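Local coordinates for protein dihydrolipoyl dehydrogenase (Elizabethkingia anophelis NUHP1, PDB 6UZI) that probably oxidises protein-bound dihydrolipoyl groups back to lipoyl, passing the electrons through a redox-active disulfide and one FAD per subunit to NAD(+), at residues D13-G18 against T129-T134; K36-E41 against E141-K146; S44-T49 against I116-G121. All blocks are in the same frame, centred on the assembly; numbering follows the deposited sequence.

How the contacts relate
All three contacts lie in the Rossmann-type FAD domain. Contacts 1 and 2 lie side by side, their centres about 4 Å apart, and contact 3 about 12 Å from each. Strand 37-41 lies between 14-17 and 117-120 in one parallel sheet; 130-134 and 140-145 are antiparallel neighbours in a mixed sheet. Contacts 1 and 2 join the sheets; contact 3 joins edge strand 117-120 to the loop before helix 48-52. Along the chain the order is 13-18, 36-41, 44-49, 116-121, 129-134, 141-146, so contacts 1 and 2 interlock around contact 3. Together they place residues that touch FAD: Ile17 and Gly18 at the adenosine, Glu41 at the ribose, Thr49 at the phosphate.

Contact 1 (D13-G18 against T129-T134); sequences DVAVIG and TQIKVT. With FAD (flavin-adenine dinucleotide), chain E.
Ile131 meets Ala15 and Ile17 across the gap between two sheets of the Rossmann-type FAD domain: the parallel sheet, through strand 14-17, and the mixed sheet that packs on it, through strand 130-134. The evidence for face-to-face packing, as opposed to strand pairing, is threefold. The nearest CA atoms, those of Ala15 and Ile131, are 8.7 Å apart; no hydrogen bond joins the segments; and the CB atoms of Ala15, Ile17 and Ile131 all point into the gap, while that of Val16 points away from it. Ile131, the largest contributor, divides its branches between two partners. Its CD1 reaches CB of Ala15 at 3.7 Å, and its CG2 faces CD1 of Ile17 more loosely, at 4.3 Å. All three residues are buried. Ile40 and Thr148, from two other strands of the parallel sheet, also touch Ile131, so it meets three strands of that sheet.

Ile17 links this packing to the cofactor. With CG1 beside the backbone N (chi1 -54°), it sends CD1 toward Ile131 and turns CG2 toward the adenine. The next residue, Gly18, opens the glycine-rich turn after the strand, and its positive phi (114°) suits glycine. CG2 of Ile17 rests above the plane of the adenine ring, 3.6 Å from N1A of FAD and 3.8 Å from its C6A.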
loop_
_atom_site.group_PDB
_atom_site.type_symbol
_atom_site.label_atom_id
_atom_site.label_comp_id
_atom_site.label_asym_id
_atom_site.label_seq_id
_atom_site.Cartn_x
_atom_site.Cartn_y
_atom_site.Cartn_z
ATOM N N ASP A 13 -25.934 30.369 -6.794
ATOM C CA ASP A 13 -25.308 30.206 -8.104
ATOM C C ASP A 13 -25.402 28.770 -8.585
ATOM O O ASP A 13 -25.730 28.518 -9.750
ATOM C CB ASP A 13 -23.838 30.619 -8.055
ATOM C CG ASP A 13 -23.650 32.103 -7.841
ATOM O OD1 ASP A 13 -24.479 32.894 -8.343
ATOM O OD2 ASP A 13 -22.665 32.470 -7.166
ATOM N N VAL A 14 -25.138 27.824 -7.688
ATOM C CA VAL A 14 -25.113 26.400 -7.995
ATOM C C VAL A 14 -25.855 25.661 -6.897
ATOM O O VAL A 14 -25.636 25.920 -5.709
ATOM C CB VAL A 14 -23.670 25.865 -8.097
ATOM C CG1 VAL A 14 -23.678 24.375 -8.382
ATOM C CG2 VAL A 14 -22.876 26.629 -9.154
ATOM N N ALA A 15 -26.718 24.733 -7.290
ATOM C CA ALA A 15 -27.371 23.824 -6.364
ATOM C C ALA A 15 -26.911 22.412 -6.672
ATOM O O ALA A 15 -26.734 22.046 -7.841
ATOM C CB ALA A 15 -28.894 23.901 -6.458
ATOM N N VAL A 16 -26.683 21.636 -5.619
ATOM C CA VAL A 16 -26.237 20.259 -5.741
ATOM C C VAL A 16 -27.274 19.398 -5.048
ATOM O O VAL A 16 -27.508 19.546 -3.843
ATOM C CB VAL A 16 -24.842 20.054 -5.130
ATOM C CG1 VAL A 16 -24.393 18.612 -5.294
ATOM C CG2 VAL A 16 -23.836 21.017 -5.762
ATOM N N ILE A 17 -27.913 18.522 -5.806
ATOM C CA ILE A 17 -28.922 17.621 -5.269
ATOM C C ILE A 17 -28.251 16.274 -5.052
ATOM O O ILE A 17 -27.872 15.599 -6.012
ATOM C CB ILE A 17 -30.145 17.509 -6.189
ATOM C CG1 ILE A 17 -30.714 18.899 -6.487
ATOM C CG2 ILE A 17 -31.206 16.637 -5.544
ATOM C CD1 ILE A 17 -31.870 18.884 -7.433
ATOM N N GLY A 18 -28.081 15.898 -3.787
ATOM C CA GLY A 18 -27.389 14.677 -3.426
ATOM C C GLY A 18 -26.101 14.984 -2.694
ATOM O O GLY A 18 -25.324 15.824 -3.150
ATOM N N THR A 129 -34.783 26.178 -13.101
ATOM C CA THR A 129 -34.119 27.135 -12.238
ATOM C C THR A 129 -34.676 27.174 -10.821
ATOM O O THR A 129 -33.983 27.663 -9.921
ATOM C CB THR A 129 -34.203 28.510 -12.933
ATOM O OG1 THR A 129 -32.994 28.722 -13.680
ATOM C CG2 THR A 129 -34.500 29.684 -11.994
ATOM N N GLN A 130 -35.840 26.574 -10.569
ATOM C CA GLN A 130 -36.441 26.512 -9.244
ATOM C C GLN A 130 -36.447 25.073 -8.748
ATOM O O GLN A 130 -36.717 24.141 -9.513
ATOM C CB GLN A 130 -37.866 27.069 -9.260
ATOM C CG GLN A 130 -37.903 28.581 -9.219
ATOM C CD GLN A 130 -38.927 29.178 -10.156
ATOM O OE1 GLN A 130 -39.105 28.722 -11.289
ATOM N NE2 GLN A 130 -39.603 30.218 -9.690
ATOM N N ILE A 131 -36.148 24.903 -7.461
ATOM C CA ILE A 131 -36.076 23.593 -6.825
ATOM C C ILE A 131 -36.869 23.653 -5.527
ATOM O O ILE A 131 -36.634 24.537 -4.693
ATOM C CB ILE A 131 -34.620 23.174 -6.545
ATOM C CG1 ILE A 131 -33.821 23.063 -7.848
ATOM C CG2 ILE A 131 -34.581 21.853 -5.792
ATOM C CD1 ILE A 131 -32.307 23.237 -7.669
ATOM N N LYS A 132 -37.815 22.725 -5.360
ATOM C CA LYS A 132 -38.579 22.609 -4.124
ATOM C C LYS A 132 -37.851 21.677 -3.168
ATOM O O LYS A 132 -37.407 20.596 -3.566
ATOM C CB LYS A 132 -39.990 22.084 -4.396
ATOM C CG LYS A 132 -40.849 21.944 -3.141
ATOM C CD LYS A 132 -41.945 20.893 -3.305
ATOM C CE LYS A 132 -43.180 21.431 -4.023
ATOM N NZ LYS A 132 -44.134 20.335 -4.379
ATOM N N VAL A 133 -37.733 22.098 -1.910
ATOM C CA VAL A 133 -37.066 21.319 -0.869
ATOM C C VAL A 133 -38.106 20.977 0.189
ATOM O O VAL A 133 -38.536 21.850 0.957
ATOM C CB VAL A 133 -35.877 22.074 -0.252
ATOM C CG1 VAL A 133 -35.181 21.211 0.797
ATOM C CG2 VAL A 133 -34.903 22.520 -1.334
ATOM N N THR A 134 -38.504 19.710 0.244
ATOM C CA THR A 134 -39.532 19.251 1.168
ATOM C C THR A 134 -38.881 18.608 2.388
ATOM O O THR A 134 -38.152 17.620 2.258
ATOM C CB THR A 134 -40.479 18.267 0.484
ATOM O OG1 THR A 134 -40.925 18.820 -0.759
ATOM C CG2 THR A 134 -41.678 18.010 1.361
HETATM P PA FAD E . -24.700 8.516 -3.707
HETATM O O1A FAD E . -23.552 8.216 -2.819
HETATM O O2A FAD E . -25.335 7.195 -4.155
HETATM O O5B FAD E . -25.814 9.282 -2.857
HETATM C C5B FAD E . -26.470 10.401 -3.477
HETATM C C4B FAD E . -27.322 11.075 -2.433
HETATM O O4B FAD E . -28.418 11.757 -3.065
HETATM C C3B FAD E . -27.941 10.157 -1.367
HETATM O O3B FAD E . -27.411 10.505 -0.096
HETATM C C2B FAD E . -29.447 10.475 -1.425
HETATM O O2B FAD E . -30.042 10.530 -0.132
HETATM C C1B FAD E . -29.463 11.831 -2.125
HETATM N N9A FAD E . -30.683 12.134 -2.856
HETATM C C8A FAD E . -31.257 11.386 -3.853
HETATM N N7A FAD E . -32.325 11.929 -4.382
HETATM C C5A FAD E . -32.472 13.121 -3.681
HETATM C C6A FAD E . -33.413 14.160 -3.766
HETATM N N6A FAD E . -34.406 14.195 -4.660
HETATM N N1A FAD E . -33.281 15.198 -2.910
HETATM C C2A FAD E . -32.268 15.185 -2.037
HETATM N N3A FAD E . -31.315 14.264 -1.870
HETATM C C4A FAD E . -31.471 13.249 -2.731
HETATM N N1 FAD E . -17.596 2.548 -4.365
HETATM C C2 FAD E . -16.244 2.641 -4.353
HETATM O O2 FAD E . -15.650 3.415 -5.103
HETATM N N3 FAD E . -15.508 1.868 -3.472
HETATM C C4 FAD E . -16.023 0.969 -2.556
HETATM O O4 FAD E . -15.275 0.340 -1.810
HETATM C C4X FAD E . -17.458 0.880 -2.572
HETATM N N5 FAD E . -18.035 0.083 -1.719
HETATM C C5X FAD E . -19.422 0.050 -1.704
HETATM C C6 FAD E . -20.058 -0.752 -0.760
HETATM C C7 FAD E . -21.444 -0.774 -0.654
HETATM C C7M FAD E . -22.094 -1.639 0.393
HETATM C C8 FAD E . -22.217 0.024 -1.519
HETATM C C8M FAD E . -23.718 0.074 -1.391
HETATM C C9 FAD E . -21.586 0.808 -2.478
HETATM C C9A FAD E . -20.199 0.832 -2.575
HETATM N N10 FAD E . -19.532 1.663 -3.495
HETATM C C10 FAD E . -18.165 1.713 -3.514
HETATM C "C1'" FAD E . -20.288 2.515 -4.420
HETATM C "C2'" FAD E . -20.395 3.952 -3.926
HETATM O "O2'" FAD E . -21.255 4.038 -2.788
HETATM C "C3'" FAD E . -20.884 4.887 -5.034
HETATM O "O3'" FAD E . -20.202 4.594 -6.245
HETATM C "C4'" FAD E . -20.687 6.363 -4.689
HETATM O "O4'" FAD E . -21.281 6.604 -3.413
HETATM C "C5'" FAD E . -21.240 7.301 -5.740
HETATM O "O5'" FAD E . -22.039 8.254 -5.015
HETATM P P FAD E . -22.777 9.548 -5.672
HETATM O O1P FAD E . -22.252 10.867 -5.239
HETATM O O2P FAD E . -22.928 9.469 -7.177
HETATM O O3P FAD E . -24.217 9.274 -5.030
#

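Contact 2 (K36-E41 against E141-K146); sequences KTVIIE and EVIEAK. With FAD (flavin-adenine dinucleotide), chain E.
The CD1 methyl of Ile143 is the point at which strand 140-145 reaches Val38 and Ile40 on strand 37-41, again joining the mixed sheet to the parallel one. Followed from its start, segment 141-146 first secures its own sheet: the carbonyl O of Glu141 and N of Val133 form a probable hydrogen bond, and the side chain of Val142 lies against Gln130.

Ile143 then turns inward. Its CG1 is flanked by both backbone branches (chi1 66°), which carries CD1 out to the facing strand. There the side chains of Ile143 and Val38 meet tip to tip, CD1 of Ile143 at 3.8 Å from CG1 of Val38. The same CD1 of Ile143 lies 4.2 Å from CD1 of Ile40, so one methyl serves two inward-facing residues of the opposing strand. After Glu144, which packs on Gln11 and Thr129, Ala145 faces inward too, but its short side chain gets no nearer than 5.5 Å to segment 36-41.

Beyond Ile40, strand 37-41 ends in Glu41, the acidic residue that binds the adenosine ribose, as in many Rossmann folds. O3B of FAD donates to OE1 of Glu41 at 2.7 Å, and O2B donates to OE2. Ser19 OG and Tyr43 N hold the same carboxylate from the protein side.

Around the contact, Phe12 of strand 10-12 touches both Val38 and Ile143. Strand 130-134 adds Ile131 against Ile143 and Val133 against Ile40, and helix 21-32 packs on strand 37-41 through Thr37 and Ile39.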
loop_
_atom_site.group_PDB
_atom_site.type_symbol
_atom_site.label_atom_id
_atom_site.label_comp_id
_atom_site.label_asym_id
_atom_site.label_seq_id
_atom_site.Cartn_x
_atom_site.Cartn_y
_atom_site.Cartn_z
ATOM N N LYS A 36 -21.846 30.932 -5.019
ATOM C CA LYS A 36 -22.742 30.781 -3.878
ATOM C C LYS A 36 -23.438 29.440 -4.051
ATOM O O LYS A 36 -24.244 29.271 -4.971
ATOM C CB LYS A 36 -23.749 31.921 -3.799
ATOM C CG LYS A 36 -24.397 32.049 -2.428
ATOM C CD LYS A 36 -25.819 32.576 -2.520
ATOM C CE LYS A 36 -26.382 32.937 -1.153
ATOM N NZ LYS A 36 -26.416 34.419 -0.962
ATOM N N THR A 37 -23.110 28.480 -3.191
ATOM C CA THR A 37 -23.462 27.086 -3.417
ATOM C C THR A 37 -24.357 26.545 -2.310
ATOM O O THR A 37 -24.164 26.843 -1.126
ATOM C CB THR A 37 -22.198 26.236 -3.526
ATOM O OG1 THR A 37 -21.296 26.862 -4.441
ATOM C CG2 THR A 37 -22.532 24.850 -4.043
ATOM N N VAL A 38 -25.328 25.732 -2.699
ATOM C CA VAL A 38 -26.200 25.048 -1.760
ATOM C C VAL A 38 -26.217 23.569 -2.119
ATOM O O VAL A 38 -26.122 23.202 -3.297
ATOM C CB VAL A 38 -27.629 25.641 -1.765
ATOM C CG1 VAL A 38 -28.246 25.554 -3.153
ATOM C CG2 VAL A 38 -28.506 24.944 -0.736
ATOM N N ILE A 39 -26.294 22.719 -1.101
ATOM C CA ILE A 39 -26.373 21.279 -1.289
ATOM C C ILE A 39 -27.596 20.780 -0.531
ATOM O O ILE A 39 -27.885 21.240 0.582
ATOM C CB ILE A 39 -25.083 20.562 -0.831
ATOM C CG1 ILE A 39 -25.140 19.079 -1.188
ATOM C CG2 ILE A 39 -24.841 20.752 0.663
ATOM C CD1 ILE A 39 -23.812 18.350 -0.991
ATOM N N ILE A 40 -28.331 19.860 -1.146
ATOM C CA ILE A 40 -29.592 19.366 -0.615
ATOM C C ILE A 40 -29.461 17.864 -0.397
ATOM O O ILE A 40 -28.989 17.145 -1.285
ATOM C CB ILE A 40 -30.756 19.696 -1.566
ATOM C CG1 ILE A 40 -30.837 21.207 -1.789
ATOM C CG2 ILE A 40 -32.079 19.180 -1.008
ATOM C CD1 ILE A 40 -31.592 21.609 -3.021
ATOM N N GLU A 41 -29.868 17.396 0.784
ATOM C CA GLU A 41 -29.826 15.980 1.136
ATOM C C GLU A 41 -31.097 15.564 1.862
ATOM O O GLU A 41 -31.495 16.205 2.839
ATOM C CB GLU A 41 -28.618 15.651 2.011
ATOM C CG GLU A 41 -28.631 14.215 2.517
ATOM C CD GLU A 41 -28.781 13.197 1.395
ATOM O OE1 GLU A 41 -27.891 13.114 0.516
ATOM O OE2 GLU A 41 -29.803 12.482 1.394
ATOM N N GLU A 141 -40.054 24.550 0.821
ATOM C CA GLU A 141 -39.501 25.854 0.485
ATOM C C GLU A 141 -38.942 25.751 -0.926
ATOM O O GLU A 141 -38.444 24.692 -1.319
ATOM C CB GLU A 141 -38.413 26.263 1.498
ATOM C CG GLU A 141 -37.581 27.493 1.151
ATOM C CD GLU A 141 -36.194 27.470 1.806
ATOM O OE1 GLU A 141 -35.806 26.423 2.374
ATOM O OE2 GLU A 141 -35.487 28.502 1.745
ATOM N N VAL A 142 -39.061 26.823 -1.702
ATOM C CA VAL A 142 -38.555 26.860 -3.071
ATOM C C VAL A 142 -37.341 27.780 -3.121
ATOM O O VAL A 142 -37.367 28.884 -2.563
ATOM C CB VAL A 142 -39.634 27.313 -4.067
ATOM C CG1 VAL A 142 -39.045 27.444 -5.468
ATOM C CG2 VAL A 142 -40.778 26.322 -4.072
ATOM N N ILE A 143 -36.264 27.305 -3.748
ATOM C CA ILE A 143 -35.037 28.073 -3.918
ATOM C C ILE A 143 -34.780 28.276 -5.406
ATOM O O ILE A 143 -35.309 27.562 -6.263
ATOM C CB ILE A 143 -33.813 27.414 -3.247
ATOM C CG1 ILE A 143 -33.467 26.091 -3.931
ATOM C CG2 ILE A 143 -34.067 27.204 -1.771
ATOM C CD1 ILE A 143 -32.006 25.715 -3.813
ATOM N N GLU A 144 -33.968 29.283 -5.706
ATOM C CA GLU A 144 -33.561 29.607 -7.066
ATOM C C GLU A 144 -32.074 29.319 -7.241
ATOM O O GLU A 144 -31.266 29.657 -6.370
ATOM C CB GLU A 144 -33.852 31.082 -7.374
ATOM C CG GLU A 144 -34.134 31.395 -8.842
ATOM C CD GLU A 144 -35.338 32.311 -9.026
ATOM O OE1 GLU A 144 -35.759 32.946 -8.036
ATOM O OE2 GLU A 144 -35.864 32.391 -10.159
ATOM N N ALA A 145 -31.715 28.681 -8.357
ATOM C CA ALA A 145 -30.320 28.365 -8.654
ATOM C C ALA A 145 -30.043 28.539 -10.139
ATOM O O ALA A 145 -30.761 27.981 -10.975
ATOM C CB ALA A 145 -29.965 26.937 -8.227
ATOM N N LYS A 146 -29.002 29.321 -10.461
ATOM C CA LYS A 146 -28.617 29.514 -11.858
ATOM C C LYS A 146 -28.219 28.194 -12.511
ATOM O O LYS A 146 -28.634 27.902 -13.640
ATOM C CB LYS A 146 -27.474 30.529 -11.958
HETATM P PA FAD E . -24.700 8.516 -3.707
HETATM O O1A FAD E . -23.552 8.216 -2.819
HETATM O O2A FAD E . -25.335 7.195 -4.155
HETATM O O5B FAD E . -25.814 9.282 -2.857
HETATM C C5B FAD E . -26.470 10.401 -3.477
HETATM C C4B FAD E . -27.322 11.075 -2.433
HETATM O O4B FAD E . -28.418 11.757 -3.065
HETATM C C3B FAD E . -27.941 10.157 -1.367
HETATM O O3B FAD E . -27.411 10.505 -0.096
HETATM C C2B FAD E . -29.447 10.475 -1.425
HETATM O O2B FAD E . -30.042 10.530 -0.132
HETATM C C1B FAD E . -29.463 11.831 -2.125
HETATM N N9A FAD E . -30.683 12.134 -2.856
HETATM C C8A FAD E . -31.257 11.386 -3.853
HETATM N N7A FAD E . -32.325 11.929 -4.382
HETATM C C5A FAD E . -32.472 13.121 -3.681
HETATM C C6A FAD E . -33.413 14.160 -3.766
HETATM N N6A FAD E . -34.406 14.195 -4.660
HETATM N N1A FAD E . -33.281 15.198 -2.910
HETATM C C2A FAD E . -32.268 15.185 -2.037
HETATM N N3A FAD E . -31.315 14.264 -1.870
HETATM C C4A FAD E . -31.471 13.249 -2.731
HETATM N N1 FAD E . -17.596 2.548 -4.365
HETATM C C2 FAD E . -16.244 2.641 -4.353
HETATM O O2 FAD E . -15.650 3.415 -5.103
HETATM N N3 FAD E . -15.508 1.868 -3.472
HETATM C C4 FAD E . -16.023 0.969 -2.556
HETATM O O4 FAD E . -15.275 0.340 -1.810
HETATM C C4X FAD E . -17.458 0.880 -2.572
HETATM N N5 FAD E . -18.035 0.083 -1.719
HETATM C C5X FAD E . -19.422 0.050 -1.704
HETATM C C6 FAD E . -20.058 -0.752 -0.760
HETATM C C7 FAD E . -21.444 -0.774 -0.654
HETATM C C7M FAD E . -22.094 -1.639 0.393
HETATM C C8 FAD E . -22.217 0.024 -1.519
HETATM C C8M FAD E . -23.718 0.074 -1.391
HETATM C C9 FAD E . -21.586 0.808 -2.478
HETATM C C9A FAD E . -20.199 0.832 -2.575
HETATM N N10 FAD E . -19.532 1.663 -3.495
HETATM C C10 FAD E . -18.165 1.713 -3.514
HETATM C "C1'" FAD E . -20.288 2.515 -4.420
HETATM C "C2'" FAD E . -20.395 3.952 -3.926
HETATM O "O2'" FAD E . -21.255 4.038 -2.788
HETATM C "C3'" FAD E . -20.884 4.887 -5.034
HETATM O "O3'" FAD E . -20.202 4.594 -6.245
HETATM C "C4'" FAD E . -20.687 6.363 -4.689
HETATM O "O4'" FAD E . -21.281 6.604 -3.413
HETATM C "C5'" FAD E . -21.240 7.301 -5.740
HETATM O "O5'" FAD E . -22.039 8.254 -5.015
HETATM P P FAD E . -22.777 9.548 -5.672
HETATM O O1P FAD E . -22.252 10.867 -5.239
HETATM O O2P FAD E . -22.928 9.469 -7.177
HETATM O O3P FAD E . -24.217 9.274 -5.030
#

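Contact 3 (S44-T49 against I116-G121); sequences STLGGT and ITVLQG. With FAD (flavin-adenine dinucleotide), chain E.
Leu46 and Val118 approach tip to tip, joining the loop that leads into helix 48-52 to edge strand 117-120 of the parallel sheet. The CB of Leu46 points neither at the strand nor away from it; with CG beside the backbone N (chi1 -54°) and an extended chi2, the rest of the side chain brings CD1 and CD2 to Val118. CD1 of Leu46 lies 3.8 Å from CG1 of Val118 and 4.2 Å from CG2 of the same valine, and CD2 of Leu46 is 4.0 Å from that CG1. CD1 thus faces both valine methyls, nearer to CG1, and CD2 adds a second, looser approach to CG1. Ile107 and Asn108 of helix 89-113 also touch Leu46, and Met111 of that helix touches Val118.

Two residues farther along the strand, Gln120 extends its chain toward the backbone of Ser44. The amide lies beside the main chain without bonding to it: NE2 of Gln120 is 4.0 Å from CA of Ser44, and OE1 of Gln120 is 4.1 Å from the carbonyl O of Ser44. Ser44 is poorly ordered and both residues are exposed, which marks this as the looser end.

The other end of segment 44-49 belongs to FAD. Gly47 and Gly48, both at positive phi, bring the chain to the pyrophosphate, where N of Thr49 donates to O1A of FAD at 2.9 Å (N-H...O angle 145°) and OG1 of Thr49 donates to O2A of FAD at 2.8 Å. The redox-active disulfide Cys50-Cys55 begins at the next residue. The chemistry is thus divided: Thr49's two hydrogen bonds go to the phosphate, whereas the strand is met by nondirectional apolar packing and an amide lying loosely beside the main chain, with no hydrogen bond between the segments.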
loop_
_atom_site.group_PDB
_atom_site.type_symbol
_atom_site.label_atom_id
_atom_site.label_comp_id
_atom_site.label_asym_id
_atom_site.label_seq_id
_atom_site.Cartn_x
_atom_site.Cartn_y
_atom_site.Cartn_z
ATOM N N SER A 44 -30.856 11.993 6.867
ATOM C CA SER A 44 -30.636 12.738 8.101
ATOM C C SER A 44 -29.219 13.289 8.164
ATOM O O SER A 44 -28.982 14.335 8.779
ATOM C CB SER A 44 -30.923 11.854 9.314
ATOM O OG SER A 44 -30.029 10.756 9.356
ATOM N N THR A 45 -28.263 12.596 7.551
ATOM C CA THR A 45 -26.877 13.027 7.553
ATOM C C THR A 45 -26.341 13.087 6.126
ATOM O O THR A 45 -26.905 12.507 5.196
ATOM C CB THR A 45 -26.013 12.085 8.396
ATOM O OG1 THR A 45 -26.084 10.765 7.853
ATOM C CG2 THR A 45 -26.508 12.057 9.835
ATOM N N LEU A 46 -25.223 13.787 5.971
ATOM C CA LEU A 46 -24.573 13.946 4.680
ATOM C C LEU A 46 -23.606 12.788 4.454
ATOM O O LEU A 46 -23.184 12.115 5.396
ATOM C CB LEU A 46 -23.836 15.285 4.625
ATOM C CG LEU A 46 -24.676 16.523 4.954
ATOM C CD1 LEU A 46 -23.854 17.806 4.812
ATOM C CD2 LEU A 46 -25.947 16.574 4.112
ATOM N N GLY A 47 -23.251 12.556 3.189
ATOM C CA GLY A 47 -22.276 11.517 2.896
ATOM C C GLY A 47 -22.702 10.519 1.836
ATOM O O GLY A 47 -21.865 9.812 1.263
ATOM N N GLY A 48 -24.010 10.407 1.617
ATOM C CA GLY A 48 -24.504 9.549 0.564
ATOM C C GLY A 48 -24.407 8.064 0.872
ATOM O O GLY A 48 -24.312 7.629 2.024
ATOM N N THR A 49 -24.447 7.281 -0.209
ATOM C CA THR A 49 -24.372 5.828 -0.093
ATOM C C THR A 49 -23.031 5.391 0.474
ATOM O O THR A 49 -22.971 4.542 1.371
ATOM C CB THR A 49 -24.589 5.180 -1.459
ATOM O OG1 THR A 49 -25.889 5.517 -1.953
ATOM C CG2 THR A 49 -24.453 3.674 -1.353
ATOM N N ILE A 116 -20.902 26.555 2.603
ATOM C CA ILE A 116 -21.945 25.949 1.789
ATOM C C ILE A 116 -23.210 25.842 2.622
ATOM O O ILE A 116 -23.187 25.323 3.745
ATOM C CB ILE A 116 -21.518 24.562 1.282
ATOM C CG1 ILE A 116 -20.338 24.667 0.318
ATOM C CG2 ILE A 116 -22.690 23.866 0.608
ATOM C CD1 ILE A 116 -19.536 23.391 0.213
ATOM N N THR A 117 -24.326 26.293 2.063
ATOM C CA THR A 117 -25.596 26.136 2.750
ATOM C C THR A 117 -26.039 24.688 2.631
ATOM O O THR A 117 -26.048 24.120 1.535
ATOM C CB THR A 117 -26.657 27.060 2.160
ATOM O OG1 THR A 117 -26.131 28.388 2.059
ATOM C CG2 THR A 117 -27.884 27.068 3.040
ATOM N N VAL A 118 -26.407 24.089 3.754
ATOM C CA VAL A 118 -26.842 22.703 3.780
ATOM C C VAL A 118 -28.321 22.695 4.125
ATOM O O VAL A 118 -28.727 23.195 5.181
ATOM C CB VAL A 118 -26.029 21.864 4.773
ATOM C CG1 VAL A 118 -26.554 20.439 4.804
ATOM C CG2 VAL A 118 -24.568 21.877 4.383
ATOM N N LEU A 119 -29.122 22.125 3.232
ATOM C CA LEU A 119 -30.556 21.999 3.422
ATOM C C LEU A 119 -30.896 20.524 3.508
ATOM O O LEU A 119 -30.448 19.733 2.671
ATOM C CB LEU A 119 -31.331 22.653 2.275
ATOM C CG LEU A 119 -31.171 24.162 2.082
ATOM C CD1 LEU A 119 -31.996 24.646 0.911
ATOM C CD2 LEU A 119 -31.582 24.884 3.349
ATOM N N GLN A 120 -31.679 20.161 4.520
ATOM C CA GLN A 120 -32.162 18.797 4.672
ATOM C C GLN A 120 -33.539 18.689 4.040
ATOM O O GLN A 120 -34.441 19.468 4.363
ATOM C CB GLN A 120 -32.239 18.397 6.144
ATOM C CG GLN A 120 -33.037 17.117 6.360
ATOM C CD GLN A 120 -32.838 16.513 7.737
ATOM O OE1 GLN A 120 -32.040 17.006 8.538
ATOM N NE2 GLN A 120 -33.574 15.439 8.024
ATOM N N GLY A 121 -33.696 17.738 3.143
ATOM C CA GLY A 121 -34.980 17.519 2.511
ATOM C C GLY A 121 -34.818 16.929 1.126
ATOM O O GLY A 121 -33.713 16.744 0.619
HETATM P PA FAD E . -24.700 8.516 -3.707
HETATM O O1A FAD E . -23.552 8.216 -2.819
HETATM O O2A FAD E . -25.335 7.195 -4.155
HETATM O O5B FAD E . -25.814 9.282 -2.857
HETATM C C5B FAD E . -26.470 10.401 -3.477
HETATM C C4B FAD E . -27.322 11.075 -2.433
HETATM O O4B FAD E . -28.418 11.757 -3.065
HETATM C C3B FAD E . -27.941 10.157 -1.367
HETATM O O3B FAD E . -27.411 10.505 -0.096
HETATM C C2B FAD E . -29.447 10.475 -1.425
HETATM O O2B FAD E . -30.042 10.530 -0.132
HETATM C C1B FAD E . -29.463 11.831 -2.125
HETATM N N9A FAD E . -30.683 12.134 -2.856
HETATM C C8A FAD E . -31.257 11.386 -3.853
HETATM N N7A FAD E . -32.325 11.929 -4.382
HETATM C C5A FAD E . -32.472 13.121 -3.681
HETATM C C6A FAD E . -33.413 14.160 -3.766
HETATM N N6A FAD E . -34.406 14.195 -4.660
HETATM N N1A FAD E . -33.281 15.198 -2.910
HETATM C C2A FAD E . -32.268 15.185 -2.037
HETATM N N3A FAD E . -31.315 14.264 -1.870
HETATM C C4A FAD E . -31.471 13.249 -2.731
HETATM N N1 FAD E . -17.596 2.548 -4.365
HETATM C C2 FAD E . -16.244 2.641 -4.353
HETATM O O2 FAD E . -15.650 3.415 -5.103
HETATM N N3 FAD E . -15.508 1.868 -3.472
HETATM C C4 FAD E . -16.023 0.969 -2.556
HETATM O O4 FAD E . -15.275 0.340 -1.810
HETATM C C4X FAD E . -17.458 0.880 -2.572
HETATM N N5 FAD E . -18.035 0.083 -1.719
HETATM C C5X FAD E . -19.422 0.050 -1.704
HETATM C C6 FAD E . -20.058 -0.752 -0.760
HETATM C C7 FAD E . -21.444 -0.774 -0.654
HETATM C C7M FAD E . -22.094 -1.639 0.393
HETATM C C8 FAD E . -22.217 0.024 -1.519
HETATM C C8M FAD E . -23.718 0.074 -1.391
HETATM C C9 FAD E . -21.586 0.808 -2.478
HETATM C C9A FAD E . -20.199 0.832 -2.575
HETATM N N10 FAD E . -19.532 1.663 -3.495
HETATM C C10 FAD E . -18.165 1.713 -3.514
HETATM C "C1'" FAD E . -20.288 2.515 -4.420
HETATM C "C2'" FAD E . -20.395 3.952 -3.926
HETATM O "O2'" FAD E . -21.255 4.038 -2.788
HETATM C "C3'" FAD E . -20.884 4.887 -5.034
HETATM O "O3'" FAD E . -20.202 4.594 -6.245
HETATM C "C4'" FAD E . -20.687 6.363 -4.689
HETATM O "O4'" FAD E . -21.281 6.604 -3.413
HETATM C "C5'" FAD E . -21.240 7.301 -5.740
HETATM O "O5'" FAD E . -22.039 8.254 -5.015
HETATM P P FAD E . -22.777 9.548 -5.672
HETATM O O1P FAD E . -22.252 10.867 -5.239
HETATM O O2P FAD E . -22.928 9.469 -7.177
HETATM O O3P FAD E . -24.217 9.274 -5.030
#